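PDB 2CWY: hypothetical protein TTHA0068 from Thermus thermophilus, which is of unknown function, belongs to the DUF309 family and is a small, all-helical single-chain protein. Local coordinates for residues V2-V8 and V23-Y27; E35-L39 and A67-G71. All coordinates share one frame. Residue numbers count along the deposited sequence, not the author numbering.

Contact 1: residues V2-V8 and V23-Y27; sequences VPDWEEV and VLEPY
Leu24, Tyr27 and Pro3 carry most of this contact, which buries 260 Å² in total. Residues 2-4 are extended and lead into the helix that starts at Trp5, while 23-27 is helical throughout but kinked at Pro26, whose ring nitrogen cannot donate; Tyr27 N makes a weak bond to Leu24 O instead. The segments run antiparallel, with CA-CA separations of 6.6 Å for Val2-Tyr27 and 7.9 Å for Val8-Val23. With Tyr27 in the m rotamer, Pro3 lies over one face of its ring: Pro3 CG is 4.0 Å from the ring centroid and 22° off the normal, a CH-pi contact. The same Pro3 CG meets Leu24 CD2 at 3.7 Å. Leu24, in the m,t rotamer, also brings CD2 to 3.9 Å from Trp5 CZ3 and 4.2 Å from Val8 CG2, so this methyl sits among three side chains of 2-8. All of these cross-contacts are apolar. The first turn is capped from within its own segment: Asp4, with chi1 t, accepts Glu7 N at OD1 (3.2 Å) and, weakly, Glu6 N at OD1 (2.9 Å). Leu24 and Tyr27 also touch helix 33-53, and Trp5 NE1 bonds weakly to Met77 O. Two consecutive helices of the DUF309 region, 5-13 and 17-30, packed antiparallel across a short loop, form an alpha-alpha hairpin.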
loop_
_atom_site.group_PDB
_atom_site.type_symbol
_atom_site.label_atom_id
_atom_site.label_comp_id
_atom_site.label_asym_id
_atom_site.label_seq_id
_atom_site.Cartn_x
_atom_site.Cartn_y
_atom_site.Cartn_z
ATOM N N VAL A 2 -13.679 -4.432 6.574
ATOM C CA VAL A 2 -12.282 -4.220 6.251
ATOM C C VAL A 2 -12.208 -4.433 4.752
ATOM O O VAL A 2 -13.119 -5.016 4.163
ATOM C CB VAL A 2 -11.383 -5.217 6.988
ATOM C CG1 VAL A 2 -11.525 -5.008 8.496
ATOM C CG2 VAL A 2 -11.750 -6.637 6.615
ATOM N N PRO A 3 -11.135 -3.970 4.109
ATOM C CA PRO A 3 -11.017 -4.138 2.656
ATOM C C PRO A 3 -11.175 -5.575 2.146
ATOM O O PRO A 3 -10.819 -6.522 2.838
ATOM C CB PRO A 3 -9.604 -3.613 2.359
ATOM C CG PRO A 3 -9.318 -2.674 3.493
ATOM C CD PRO A 3 -9.896 -3.407 4.677
ATOM N N ASP A 4 -11.731 -5.728 0.945
ATOM C CA ASP A 4 -11.811 -7.039 0.303
ATOM C C ASP A 4 -10.513 -6.966 -0.510
ATOM O O ASP A 4 -10.480 -6.350 -1.572
ATOM C CB ASP A 4 -12.999 -7.134 -0.662
ATOM C CG ASP A 4 -12.987 -8.422 -1.474
ATOM O OD1 ASP A 4 -11.887 -8.933 -1.786
ATOM O OD2 ASP A 4 -14.072 -8.928 -1.815
ATOM N N TRP A 5 -9.442 -7.571 -0.003
ATOM C CA TRP A 5 -8.156 -7.486 -0.684
ATOM C C TRP A 5 -8.133 -8.071 -2.096
ATOM O O TRP A 5 -7.303 -7.687 -2.917
ATOM C CB TRP A 5 -7.055 -8.091 0.208
ATOM C CG TRP A 5 -6.811 -7.303 1.482
ATOM C CD1 TRP A 5 -7.021 -7.720 2.770
ATOM C CD2 TRP A 5 -6.279 -5.968 1.578
ATOM N NE1 TRP A 5 -6.645 -6.729 3.657
ATOM C CE2 TRP A 5 -6.188 -5.648 2.950
ATOM C CE3 TRP A 5 -5.864 -5.019 0.634
ATOM C CZ2 TRP A 5 -5.697 -4.409 3.404
ATOM C CZ3 TRP A 5 -5.369 -3.786 1.087
ATOM C CH2 TRP A 5 -5.294 -3.499 2.460
ATOM N N GLU A 6 -9.051 -8.983 -2.399
ATOM C CA GLU A 6 -9.094 -9.538 -3.742
ATOM C C GLU A 6 -9.436 -8.399 -4.700
ATOM O O GLU A 6 -8.842 -8.266 -5.762
ATOM C CB GLU A 6 -10.140 -10.650 -3.831
ATOM C CG GLU A 6 -9.945 -11.583 -5.026
ATOM C CD GLU A 6 -8.481 -12.002 -5.239
ATOM O OE1 GLU A 6 -7.705 -12.060 -4.254
ATOM O OE2 GLU A 6 -8.108 -12.287 -6.400
ATOM N N GLU A 7 -10.394 -7.566 -4.313
ATOM C CA GLU A 7 -10.782 -6.425 -5.138
ATOM C C GLU A 7 -9.665 -5.393 -5.218
ATOM O O GLU A 7 -9.367 -4.861 -6.293
ATOM C CB GLU A 7 -12.022 -5.743 -4.559
ATOM C CG GLU A 7 -13.292 -6.513 -4.792
ATOM C CD GLU A 7 -13.488 -6.824 -6.261
ATOM O OE1 GLU A 7 -13.526 -5.863 -7.068
ATOM O OE2 GLU A 7 -13.593 -8.025 -6.597
ATOM N N VAL A 8 -9.049 -5.110 -4.078
ATOM C CA VAL A 8 -7.988 -4.109 -4.027
ATOM C C VAL A 8 -6.796 -4.527 -4.867
ATOM O O VAL A 8 -6.246 -3.731 -5.621
ATOM C CB VAL A 8 -7.550 -3.847 -2.571
ATOM C CG1 VAL A 8 -6.373 -2.871 -2.543
ATOM C CG2 VAL A 8 -8.725 -3.281 -1.771
ATOM N N VAL A 23 -9.713 4.041 -2.459
ATOM C CA VAL A 23 -10.557 3.005 -1.875
ATOM C C VAL A 23 -10.179 2.666 -0.430
ATOM O O VAL A 23 -11.046 2.345 0.381
ATOM C CB VAL A 23 -10.539 1.717 -2.765
ATOM C CG1 VAL A 23 -11.115 0.521 -2.020
ATOM C CG2 VAL A 23 -11.361 1.968 -4.015
ATOM N N LEU A 24 -8.895 2.772 -0.101
ATOM C CA LEU A 24 -8.436 2.451 1.247
ATOM C C LEU A 24 -8.536 3.591 2.260
ATOM O O LEU A 24 -8.488 3.352 3.465
ATOM C CB LEU A 24 -6.999 1.942 1.200
ATOM C CG LEU A 24 -6.766 0.634 0.442
ATOM C CD1 LEU A 24 -5.274 0.333 0.459
ATOM C CD2 LEU A 24 -7.543 -0.506 1.097
ATOM N N GLU A 25 -8.672 4.826 1.786
ATOM C CA GLU A 25 -8.766 5.951 2.707
ATOM C C GLU A 25 -9.832 5.824 3.800
ATOM O O GLU A 25 -9.537 6.075 4.971
ATOM C CB GLU A 25 -8.990 7.265 1.954
ATOM C CG GLU A 25 -8.955 8.461 2.884
ATOM C CD GLU A 25 -9.436 9.740 2.225
ATOM O OE1 GLU A 25 -10.159 9.651 1.213
ATOM O OE2 GLU A 25 -9.097 10.833 2.727
ATOM N N PRO A 26 -11.077 5.424 3.443
ATOM C CA PRO A 26 -12.148 5.285 4.439
ATOM C C PRO A 26 -11.819 4.267 5.525
ATOM O O PRO A 26 -12.209 4.441 6.677
ATOM C CB PRO A 26 -13.364 4.849 3.612
ATOM C CG PRO A 26 -13.027 5.259 2.195
ATOM C CD PRO A 26 -11.551 5.018 2.105
ATOM N N TYR A 27 -11.107 3.205 5.147
ATOM C CA TYR A 27 -10.716 2.163 6.095
ATOM C C TYR A 27 -9.638 2.674 7.043
ATOM O O TYR A 27 -9.693 2.435 8.250
ATOM C CB TYR A 27 -10.212 0.934 5.342
ATOM C CG TYR A 27 -11.319 0.280 4.563
ATOM C CD1 TYR A 27 -12.319 -0.439 5.220
ATOM C CD2 TYR A 27 -11.438 0.468 3.184
ATOM C CE1 TYR A 27 -13.411 -0.945 4.533
ATOM C CE2 TYR A 27 -12.536 -0.038 2.478
ATOM C CZ TYR A 27 -13.520 -0.738 3.167
ATOM O OH TYR A 27 -14.644 -1.193 2.511
#

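Contact 2: residues E35-L39 and A67-G71; sequences ERRLL and ARLEG
Arg37 reaches from helix 33-53 to the C-terminal end of helix 59-69 and donates to a backbone carbonyl: Arg37 NE to Arg68 O is 2.9 Å with an angle of 144° at the hydrogen, and Arg37 NH2 adds a weak bond of 3.1 Å to the same oxygen. These consecutive helices form a hairpin; Arg37 near the start of 33-53 and Arg68 near the end of 59-69 put the tie remote from the connecting loop. The oxygen sits near the guanidinium plane, where both nitrogens can point at it; the side chain gets there with chi1 m, chi2 t and chi3 p. Arg37 NH2 also comes within 2.6 Å of Glu70 O, at too poor an angle for a hydrogen bond. The chain leaves the helix at Glu70 (phi/psi -54/122) and turns at Gly71, whose 87/-3 is left-handed; a CB would collide with Glu70 O, so glycine suits. Arg68 sends its side chain away from 35-39, and its NE bonds to Gln40 OE1, a second polar link between the same helices. The backbones approach to 5.3 Å between the CA atoms of Arg37 and Arg68, and to 6.0 Å between those of Leu38 and Leu69. Beneath the polar layer both leucines touch Trp81 of helix 81-92. Leu38 (t,p) and Leu69 (m,t) close the interface, which buries 247 Å², with Leu38 CD1 3.9 Å from Leu69 CD2.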
loop_
_atom_site.group_PDB
_atom_site.type_symbol
_atom_site.label_atom_id
_atom_site.label_comp_id
_atom_site.label_asym_id
_atom_site.label_seq_id
_atom_site.Cartn_x
_atom_site.Cartn_y
_atom_site.Cartn_z
ATOM N N GLU A 35 -3.505 -2.149 12.316
ATOM C CA GLU A 35 -4.364 -2.096 11.142
ATOM C C GLU A 35 -4.227 -0.748 10.432
ATOM O O GLU A 35 -4.143 -0.692 9.202
ATOM C CB GLU A 35 -5.816 -2.324 11.563
ATOM C CG GLU A 35 -6.107 -3.758 12.001
ATOM C CD GLU A 35 -5.357 -4.173 13.267
ATOM O OE1 GLU A 35 -4.892 -5.330 13.315
ATOM O OE2 GLU A 35 -5.234 -3.360 14.213
ATOM N N ARG A 36 -4.194 0.338 11.205
ATOM C CA ARG A 36 -4.072 1.669 10.618
ATOM C C ARG A 36 -2.703 1.792 9.948
ATOM O O ARG A 36 -2.579 2.352 8.859
ATOM C CB ARG A 36 -4.262 2.770 11.689
ATOM C CG ARG A 36 -4.614 4.160 11.120
ATOM C CD ARG A 36 -4.639 5.260 12.205
ATOM N NE ARG A 36 -4.929 6.589 11.657
ATOM C CZ ARG A 36 -6.150 7.086 11.472
ATOM N NH1 ARG A 36 -7.221 6.377 11.799
ATOM N NH2 ARG A 36 -6.305 8.297 10.946
ATOM N N ARG A 37 -1.671 1.236 10.577
ATOM C CA ARG A 37 -0.339 1.307 9.995
ATOM C C ARG A 37 -0.300 0.537 8.675
ATOM O O ARG A 37 0.240 1.015 7.671
ATOM C CB ARG A 37 0.695 0.741 10.982
ATOM C CG ARG A 37 1.090 1.735 12.078
ATOM C CD ARG A 37 1.888 1.043 13.168
ATOM N NE ARG A 37 3.047 0.345 12.622
ATOM C CZ ARG A 37 3.645 -0.675 13.226
ATOM N NH1 ARG A 37 3.187 -1.108 14.395
ATOM N NH2 ARG A 37 4.683 -1.269 12.654
ATOM N N LEU A 38 -0.886 -0.655 8.676
ATOM C CA LEU A 38 -0.915 -1.458 7.474
ATOM C C LEU A 38 -1.615 -0.716 6.339
ATOM O O LEU A 38 -1.102 -0.655 5.227
ATOM C CB LEU A 38 -1.634 -2.774 7.733
ATOM C CG LEU A 38 -1.897 -3.557 6.446
ATOM C CD1 LEU A 38 -0.587 -4.143 5.921
ATOM C CD2 LEU A 38 -2.889 -4.631 6.715
ATOM N N LEU A 39 -2.793 -0.156 6.616
ATOM C CA LEU A 39 -3.541 0.561 5.578
ATOM C C LEU A 39 -2.755 1.745 5.016
ATOM O O LEU A 39 -2.690 1.937 3.795
ATOM C CB LEU A 39 -4.905 1.006 6.131
ATOM C CG LEU A 39 -5.859 -0.176 6.381
ATOM C CD1 LEU A 39 -6.941 0.219 7.367
ATOM C CD2 LEU A 39 -6.472 -0.634 5.054
ATOM N N ALA A 67 8.446 2.498 6.910
ATOM C CA ALA A 67 8.418 2.919 8.305
ATOM C C ALA A 67 7.136 2.445 8.992
ATOM O O ALA A 67 7.149 2.042 10.157
ATOM C CB ALA A 67 8.525 4.437 8.388
ATOM N N ARG A 68 6.029 2.486 8.266
ATOM C CA ARG A 68 4.751 2.064 8.820
ATOM C C ARG A 68 4.617 0.544 8.915
ATOM O O ARG A 68 4.024 0.022 9.869
ATOM C CB ARG A 68 3.602 2.581 7.948
ATOM C CG ARG A 68 3.606 4.076 7.651
ATOM C CD ARG A 68 2.967 4.900 8.747
ATOM N NE ARG A 68 2.889 6.310 8.362
ATOM C CZ ARG A 68 3.940 7.123 8.287
ATOM N NH1 ARG A 68 5.153 6.668 8.574
ATOM N NH2 ARG A 68 3.777 8.386 7.918
ATOM N N LEU A 69 5.146 -0.166 7.921
ATOM C CA LEU A 69 5.020 -1.627 7.864
ATOM C C LEU A 69 6.018 -2.370 8.735
ATOM O O LEU A 69 5.804 -3.526 9.110
ATOM C CB LEU A 69 5.152 -2.096 6.410
ATOM C CG LEU A 69 4.092 -1.510 5.466
ATOM C CD1 LEU A 69 4.501 -1.711 4.025
ATOM C CD2 LEU A 69 2.730 -2.162 5.753
ATOM N N GLU A 70 7.104 -1.690 9.064
ATOM C CA GLU A 70 8.149 -2.280 9.883
ATOM C C GLU A 70 7.643 -2.837 11.200
ATOM O O GLU A 70 7.054 -2.113 11.998
ATOM C CB GLU A 70 9.231 -1.242 10.175
ATOM C CG GLU A 70 10.373 -1.788 11.021
ATOM C CD GLU A 70 11.214 -2.809 10.274
ATOM O OE1 GLU A 70 10.642 -3.776 9.721
ATOM O OE2 GLU A 70 12.453 -2.643 10.244
ATOM N N GLY A 71 7.878 -4.130 11.420
ATOM C CA GLY A 71 7.480 -4.751 12.670
ATOM C C GLY A 71 6.069 -5.297 12.741
ATOM O O GLY A 71 5.677 -5.870 13.761
#

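In the fold
Contact 1 joins helices 5-13 and 17-30, and contact 2 joins the next pair, 33-53 and 59-69, so the two come in series along the chain. Their centres lie about 15 Å apart, yet they touch through Leu39, a residue of the 35-39 segment that faces away from 67-71. Leu39 CD2 is 3.8 Å from Pro3 CG and 4.1 Å from Leu24 CD2, while Leu39 CD1 is 3.6 Å from Tyr27 O. Helix 33-53 therefore presents different sides to the two contacts and links the N-terminal hairpin to the following one. Met77, in a later loop, touches Pro3 and Leu38 and so borders both contacts within one compact chain (radius of gyration 12 Å).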